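Local atomic coordinates of peptidase M16 inactive domain family protein (Pseudomonas fluorescens, PDB entry 3GWB), a protein that belongs to the M16 family of metallopeptidases, as an inactive-domain member, and may have hydrolase activity. Residues Leu155-Tyr165 against Met306-Ile314. Numbering follows the deposited sequence.
Sequences LMKRLYGTHPY and MQARGPFMI
Helix 155-160 lies across strand 311-314 with the segment axes 10.9 Å apart at an angle of 141°, while the loop that follows the helix, to Tyr165, runs beside Met306-Gly310. Met313 and Leu155 meet tip to tip, SE of Met313 (a selenomethionine, like Met306) lying 4.0 Å from Leu155 CD2, and Leu159 lays CD2 on Pro311 CB at 3.5 Å. Two tyrosine hydroxyls then grip the facing backbone in opposite senses. Tyr160 OH donates to Arg309 O at 2.6 Å, in the carbonyl plane and on a lone pair; Arg309 O and Pro311 CD lie at the edge of its ring, while Tyr165 CB covers one face. Tyr165 OH instead accepts from Ala308 N at 3.0 Å, nearly straight at 164°. With CG anti to the carbonyl carbon (chi1 -70°), the Tyr165 ring extends along Met306, whose SE sits 4.0 Å from the ring centroid in a Met-aromatic contact, with methyl CE over the same face in a CH-pi contact; Ala308 CB adds a touch at CE2. A leucine in place of Tyr165 would probably leave Ala308 N without its acceptor and strip Met306 SE of its aromatic face. Beyond the two segments, Leu155 also packs on Met253 of strand 249-257 and Val416 of strand 414-419, and the Arg309 guanidinium forms a salt bridge with Glu235. The contact thus ties the end of helix 147-160 and the turn after it to the mixed sheet containing strand 311-319, through apolar packing at the helix and, at the turn, two directional bonds, one to Arg309 O and one from the N-H of buried Ala308.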
# COMPACT_ATOMS: atom_id res chain seq x y z
N LEU A 155 13.94 8.65 -18.14
CA LEU A 155 14.93 7.60 -18.36
C LEU A 155 14.36 6.51 -19.27
O LEU A 155 15.05 6.02 -20.17
CB LEU A 155 15.37 7.00 -17.02
CG LEU A 155 16.42 5.89 -17.07
CD1 LEU A 155 17.63 6.35 -17.86
CD2 LEU A 155 16.83 5.50 -15.66
N MSE A 156 13.11 6.13 -19.05
CA MSE A 156 12.48 5.11 -19.87
C MSE A 156 12.30 5.61 -21.31
O MSE A 156 12.30 4.81 -22.24
CB MSE A 156 11.14 4.68 -19.28
CG MSE A 156 11.26 3.78 -18.04
SE MSE A 156 12.16 2.22 -18.34
CE MSE A 156 10.84 1.17 -18.97
N LYS A 157 12.17 6.92 -21.49
CA LYS A 157 12.03 7.49 -22.83
C LYS A 157 13.34 7.39 -23.60
O LYS A 157 13.37 7.00 -24.77
CB LYS A 157 11.61 8.96 -22.76
CG LYS A 157 10.26 9.22 -22.11
CD LYS A 157 9.95 10.72 -22.07
CE LYS A 157 8.68 11.00 -21.29
NZ LYS A 157 8.43 12.46 -21.14
N ARG A 158 14.44 7.76 -22.94
CA ARG A 158 15.76 7.72 -23.55
C ARG A 158 16.20 6.30 -23.86
O ARG A 158 16.87 6.03 -24.86
CB ARG A 158 16.78 8.39 -22.62
CG ARG A 158 16.68 9.91 -22.56
CD ARG A 158 17.39 10.46 -21.32
NE ARG A 158 17.34 11.92 -21.27
CZ ARG A 158 18.22 12.71 -21.88
NH1 ARG A 158 19.22 12.18 -22.57
NH2 ARG A 158 18.09 14.03 -21.79
N LEU A 159 15.81 5.37 -22.99
CA LEU A 159 16.16 3.96 -23.13
C LEU A 159 15.44 3.24 -24.26
O LEU A 159 16.06 2.49 -25.02
CB LEU A 159 15.86 3.25 -21.81
CG LEU A 159 16.92 2.36 -21.14
CD1 LEU A 159 18.12 3.19 -20.76
CD2 LEU A 159 16.32 1.70 -19.90
N TYR A 160 14.13 3.46 -24.37
CA TYR A 160 13.32 2.78 -25.38
C TYR A 160 12.82 3.58 -26.59
O TYR A 160 12.26 3.00 -27.52
CB TYR A 160 12.11 2.14 -24.68
CG TYR A 160 12.48 0.98 -23.80
CD1 TYR A 160 12.70 -0.28 -24.34
CD2 TYR A 160 12.62 1.13 -22.42
CE1 TYR A 160 13.04 -1.37 -23.55
CE2 TYR A 160 12.96 0.04 -21.60
CZ TYR A 160 13.17 -1.21 -22.18
OH TYR A 160 13.51 -2.30 -21.41
N GLY A 161 13.00 4.89 -26.59
CA GLY A 161 12.55 5.68 -27.73
C GLY A 161 11.09 5.48 -28.11
O GLY A 161 10.19 5.82 -27.34
N THR A 162 10.84 4.94 -29.30
CA THR A 162 9.47 4.72 -29.77
C THR A 162 8.94 3.33 -29.45
O THR A 162 7.81 2.98 -29.82
CB THR A 162 9.34 4.95 -31.29
OG1 THR A 162 10.36 4.20 -31.98
CG2 THR A 162 9.49 6.42 -31.62
N HIS A 163 9.75 2.54 -28.76
CA HIS A 163 9.37 1.19 -28.39
C HIS A 163 8.19 1.24 -27.41
O HIS A 163 8.11 2.14 -26.57
CB HIS A 163 10.55 0.48 -27.73
CG HIS A 163 10.28 -0.94 -27.38
ND1 HIS A 163 10.46 -1.97 -28.28
CD2 HIS A 163 9.80 -1.51 -26.25
CE1 HIS A 163 10.11 -3.11 -27.71
NE2 HIS A 163 9.71 -2.86 -26.48
N PRO A 164 7.25 0.28 -27.50
CA PRO A 164 6.07 0.22 -26.63
C PRO A 164 6.34 0.25 -25.12
O PRO A 164 5.43 0.56 -24.34
CB PRO A 164 5.39 -1.08 -27.07
CG PRO A 164 5.68 -1.10 -28.54
CD PRO A 164 7.15 -0.72 -28.58
N TYR A 165 7.56 -0.06 -24.69
CA TYR A 165 7.88 -0.02 -23.26
C TYR A 165 8.25 1.38 -22.79
O TYR A 165 8.29 1.64 -21.59
CB TYR A 165 9.07 -0.94 -22.91
CG TYR A 165 8.82 -2.43 -23.00
CD1 TYR A 165 7.52 -2.96 -23.03
CD2 TYR A 165 9.89 -3.32 -23.04
CE1 TYR A 165 7.31 -4.34 -23.09
CE2 TYR A 165 9.70 -4.69 -23.09
CZ TYR A 165 8.41 -5.20 -23.12
OH TYR A 165 8.25 -6.56 -23.18
N MSE A 306 11.61 -8.66 -19.25
CA MSE A 306 10.26 -8.69 -19.80
C MSE A 306 10.28 -9.51 -21.08
O MSE A 306 11.30 -10.11 -21.42
CB MSE A 306 9.77 -7.27 -20.08
CG MSE A 306 9.73 -6.40 -18.84
SE MSE A 306 8.98 -4.78 -19.15
CE MSE A 306 10.39 -3.83 -19.53
N GLN A 307 9.15 -9.54 -21.79
CA GLN A 307 9.05 -10.29 -23.03
C GLN A 307 10.20 -9.86 -23.93
O GLN A 307 10.90 -10.69 -24.50
CB GLN A 307 7.71 -10.03 -23.72
CG GLN A 307 7.37 -11.00 -24.83
CD GLN A 307 5.98 -10.76 -25.40
OE1 GLN A 307 5.73 -9.76 -26.07
NE2 GLN A 307 5.05 -11.68 -25.11
N ALA A 308 10.38 -8.55 -24.05
CA ALA A 308 11.47 -8.00 -24.84
C ALA A 308 12.51 -7.59 -23.79
O ALA A 308 12.25 -7.70 -22.59
CB ALA A 308 11.01 -6.80 -25.64
N ARG A 309 13.67 -7.13 -24.23
CA ARG A 309 14.70 -6.73 -23.29
C ARG A 309 14.21 -5.69 -22.29
O ARG A 309 13.83 -4.57 -22.66
CB ARG A 309 15.93 -6.19 -24.02
CG ARG A 309 16.73 -7.27 -24.73
CD ARG A 309 17.93 -6.66 -25.44
NE ARG A 309 18.99 -6.27 -24.52
CZ ARG A 309 20.03 -5.51 -24.87
NH1 ARG A 309 20.12 -5.07 -26.12
NH2 ARG A 309 20.98 -5.21 -24.00
N GLY A 310 14.22 -6.08 -21.02
CA GLY A 310 13.79 -5.18 -19.97
C GLY A 310 14.99 -4.35 -19.56
O GLY A 310 16.11 -4.63 -20.00
N PRO A 311 14.81 -3.33 -18.72
CA PRO A 311 15.97 -2.53 -18.35
C PRO A 311 16.77 -3.02 -17.14
O PRO A 311 16.30 -3.83 -16.33
CB PRO A 311 15.35 -1.18 -18.08
CG PRO A 311 14.07 -1.58 -17.37
CD PRO A 311 13.56 -2.73 -18.21
N PHE A 312 18.01 -2.54 -17.04
CA PHE A 312 18.86 -2.80 -15.91
C PHE A 312 18.95 -1.38 -15.38
O PHE A 312 19.26 -0.45 -16.13
CB PHE A 312 20.26 -3.27 -16.30
CG PHE A 312 21.25 -3.19 -15.16
CD1 PHE A 312 21.22 -4.12 -14.12
CD2 PHE A 312 22.16 -2.14 -15.09
CE1 PHE A 312 22.07 -3.99 -13.02
CE2 PHE A 312 23.02 -1.99 -14.00
CZ PHE A 312 22.98 -2.93 -12.96
N MSE A 313 18.69 -1.21 -14.09
CA MSE A 313 18.69 0.13 -13.52
C MSE A 313 19.27 0.21 -12.11
O MSE A 313 19.15 -0.73 -11.32
CB MSE A 313 17.25 0.64 -13.51
CG MSE A 313 17.06 2.11 -13.23
SE MSE A 313 15.32 2.54 -13.42
CE MSE A 313 15.00 1.90 -15.08
N ILE A 314 19.90 1.34 -11.82
CA ILE A 314 20.48 1.61 -10.51
C ILE A 314 19.88 2.94 -10.09
O ILE A 314 19.86 3.88 -10.88
CB ILE A 314 22.00 1.81 -10.57
CG1 ILE A 314 22.69 0.52 -11.00
CG2 ILE A 314 22.51 2.29 -9.20
CD1 ILE A 314 24.18 0.69 -11.26